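Local coordinates for protein beta-2-microglobulin (Ctenopharyngodon idella, PDB 5H5Z) that serves as the light chain of a bony fish MHC class I molecule, pairing with the heavy chain in the complex that presents peptides, at residues S4-Q9 and C26-F31. The protein carries 1 engineered substitution. Sequence-based numbering, arbitrary orientation.
Sequences SSPKIQ and CYVSNF
Lys7 projects from an edge strand of beta-2-microglobulin and illustrates how one long side chain can serve both its own sheet and a partner subunit. Its CB sits 3.6 Å from Ser29 OG on the neighbouring strand. CG leaves anti to the backbone N (chi1 -172°), and CD still passes near the same hydroxyl before the chain bends at chi3 (-82°). That bend lays CE alongside the Asn30 amide, 3.7 Å from ND2. At the tip, NZ donates to a water 3.1 Å away that also hydrogen-bonds Ser29 OG, and forms a salt bridge with Glu225 of the MHC class I heavy chain.

Beneath this side chain runs a regular antiparallel ladder. Lys7 pairs with Ser29 and Gln9 with Tyr27, each through two backbone hydrogen bonds; Lys7 N to Ser29 O spans 2.8 Å. Ile8 and Val28 form the non-hydrogen-bonded pair between them. These are the first two strands of an immunoglobulin C1-set sandwich, and their alternation separates a polar face from an inner one. Inward, Ile8 CG2 lies 3.8 Å from SG of Cys26, whose disulfide to Cys81 links the two sheets, while Pro6 CB packs 3.5 Å from Val28 CG1, with Val83 of the opposing sheet touching both residues. On the outer face, the Gln9 side chain runs beside Tyr27. Past Ser29 the G1 bulge of Asn30 and Phe31 opposite Phe63 turns the strand, and a water within hydrogen-bonding distance of both Ser5 O and Asn30 O bridges the two backbones, 2.7 Å from Asn30 O.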
loop_
_atom_site.group_PDB
_atom_site.type_symbol
_atom_site.label_atom_id
_atom_site.label_comp_id
_atom_site.label_asym_id
_atom_site.label_seq_id
_atom_site.Cartn_x
_atom_site.Cartn_y
_atom_site.Cartn_z
ATOM N N SER B 4 -12.962 -7.700 -8.197
ATOM C CA SER B 4 -12.796 -6.265 -7.999
ATOM C C SER B 4 -11.756 -5.794 -8.998
ATOM O O SER B 4 -10.588 -6.172 -8.904
ATOM C CB SER B 4 -12.339 -5.950 -6.571
ATOM O OG SER B 4 -13.382 -6.165 -5.638
ATOM N N SER B 5 -12.187 -4.991 -9.966
ATOM C CA SER B 5 -11.294 -4.494 -11.010
ATOM C C SER B 5 -10.415 -3.364 -10.486
ATOM O O SER B 5 -10.879 -2.535 -9.709
ATOM C CB SER B 5 -12.095 -4.042 -12.231
ATOM O OG SER B 5 -12.729 -5.158 -12.831
ATOM N N PRO B 6 -9.139 -3.334 -10.911
ATOM C CA PRO B 6 -8.170 -2.397 -10.338
ATOM C C PRO B 6 -8.445 -0.921 -10.610
ATOM O O PRO B 6 -8.900 -0.552 -11.707
ATOM C CB PRO B 6 -6.848 -2.809 -10.999
ATOM C CG PRO B 6 -7.248 -3.500 -12.260
ATOM C CD PRO B 6 -8.514 -4.223 -11.910
ATOM N N LYS B 7 -8.188 -0.097 -9.599
ATOM C CA LYS B 7 -7.999 1.333 -9.806
ATOM C C LYS B 7 -6.565 1.482 -10.300
ATOM O O LYS B 7 -5.650 0.846 -9.763
ATOM C CB LYS B 7 -8.207 2.120 -8.512
ATOM C CG LYS B 7 -8.219 3.634 -8.702
ATOM C CD LYS B 7 -8.025 4.384 -7.394
ATOM C CE LYS B 7 -9.313 4.522 -6.598
ATOM N NZ LYS B 7 -9.012 4.923 -5.193
ATOM N N ILE B 8 -6.381 2.292 -11.338
ATOM C CA ILE B 8 -5.079 2.457 -11.984
ATOM C C ILE B 8 -4.732 3.932 -12.059
ATOM O O ILE B 8 -5.445 4.718 -12.693
ATOM C CB ILE B 8 -5.070 1.875 -13.416
ATOM C CG1 ILE B 8 -5.561 0.423 -13.413
ATOM C CG2 ILE B 8 -3.675 1.986 -14.025
ATOM C CD1 ILE B 8 -5.927 -0.111 -14.781
ATOM N N GLN B 9 -3.637 4.302 -11.410
ATOM C CA GLN B 9 -3.216 5.692 -11.353
ATOM C C GLN B 9 -1.770 5.804 -11.792
ATOM O O GLN B 9 -0.885 5.121 -11.255
ATOM C CB GLN B 9 -3.428 6.269 -9.951
ATOM C CG GLN B 9 -4.895 6.341 -9.549
ATOM C CD GLN B 9 -5.100 6.776 -8.114
ATOM O OE1 GLN B 9 -5.443 7.928 -7.844
ATOM N NE2 GLN B 9 -4.894 5.858 -7.187
ATOM N N CYS B 26 3.129 3.669 -11.567
ATOM C CA CYS B 26 1.781 3.181 -11.787
ATOM C C CYS B 26 1.304 2.462 -10.529
ATOM O O CYS B 26 1.820 1.402 -10.180
ATOM C CB CYS B 26 1.737 2.273 -13.016
ATOM S SG CYS B 26 0.108 1.629 -13.438
ATOM N N TYR B 27 0.339 3.072 -9.844
ATOM C CA TYR B 27 -0.247 2.519 -8.627
ATOM C C TYR B 27 -1.542 1.802 -8.966
ATOM O O TYR B 27 -2.506 2.418 -9.442
ATOM C CB TYR B 27 -0.510 3.630 -7.610
ATOM C CG TYR B 27 -1.046 3.161 -6.271
ATOM C CD1 TYR B 27 -0.416 2.134 -5.555
ATOM C CD2 TYR B 27 -2.155 3.774 -5.697
ATOM C CE1 TYR B 27 -0.905 1.720 -4.325
ATOM C CE2 TYR B 27 -2.646 3.374 -4.467
ATOM C CZ TYR B 27 -2.021 2.347 -3.787
ATOM O OH TYR B 27 -2.516 1.953 -2.567
ATOM N N VAL B 28 -1.546 0.496 -8.726
ATOM C CA VAL B 28 -2.674 -0.363 -9.078
ATOM C C VAL B 28 -3.270 -0.903 -7.780
ATOM O O VAL B 28 -2.600 -1.624 -7.041
ATOM C CB VAL B 28 -2.225 -1.498 -10.022
ATOM C CG1 VAL B 28 -3.399 -2.388 -10.411
ATOM C CG2 VAL B 28 -1.561 -0.921 -11.269
ATOM N N SER B 29 -4.515 -0.536 -7.488
ATOM C CA SER B 29 -5.081 -0.797 -6.166
ATOM C C SER B 29 -6.516 -1.295 -6.230
ATOM O O SER B 29 -7.118 -1.327 -7.301
ATOM C CB SER B 29 -5.015 0.472 -5.315
ATOM O OG SER B 29 -5.812 1.499 -5.893
ATOM N N ASN B 30 -7.052 -1.686 -5.074
ATOM C CA ASN B 30 -8.461 -2.061 -4.940
ATOM C C ASN B 30 -8.877 -3.259 -5.802
ATOM O O ASN B 30 -10.011 -3.315 -6.281
ATOM C CB ASN B 30 -9.375 -0.855 -5.240
ATOM C CG ASN B 30 -9.206 0.282 -4.244
ATOM O OD1 ASN B 30 -8.652 0.106 -3.155
ATOM N ND2 ASN B 30 -9.697 1.461 -4.614
ATOM N N PHE B 31 -7.973 -4.217 -5.996
ATOM C CA PHE B 31 -8.271 -5.332 -6.898
ATOM C C PHE B 31 -8.251 -6.715 -6.250
ATOM O O PHE B 31 -7.515 -6.957 -5.301
ATOM C CB PHE B 31 -7.389 -5.292 -8.159
ATOM C CG PHE B 31 -5.937 -5.609 -7.914
ATOM C CD1 PHE B 31 -5.472 -6.922 -7.991
ATOM C CD2 PHE B 31 -5.025 -4.592 -7.644
ATOM C CE1 PHE B 31 -4.132 -7.216 -7.779
ATOM C CE2 PHE B 31 -3.685 -4.879 -7.432
ATOM C CZ PHE B 31 -3.238 -6.193 -7.496
HETATM O O HOH W 1 -12.045 -1.931 -7.417
HETATM O O HOH W 2 -6.642 3.246 -4.060
#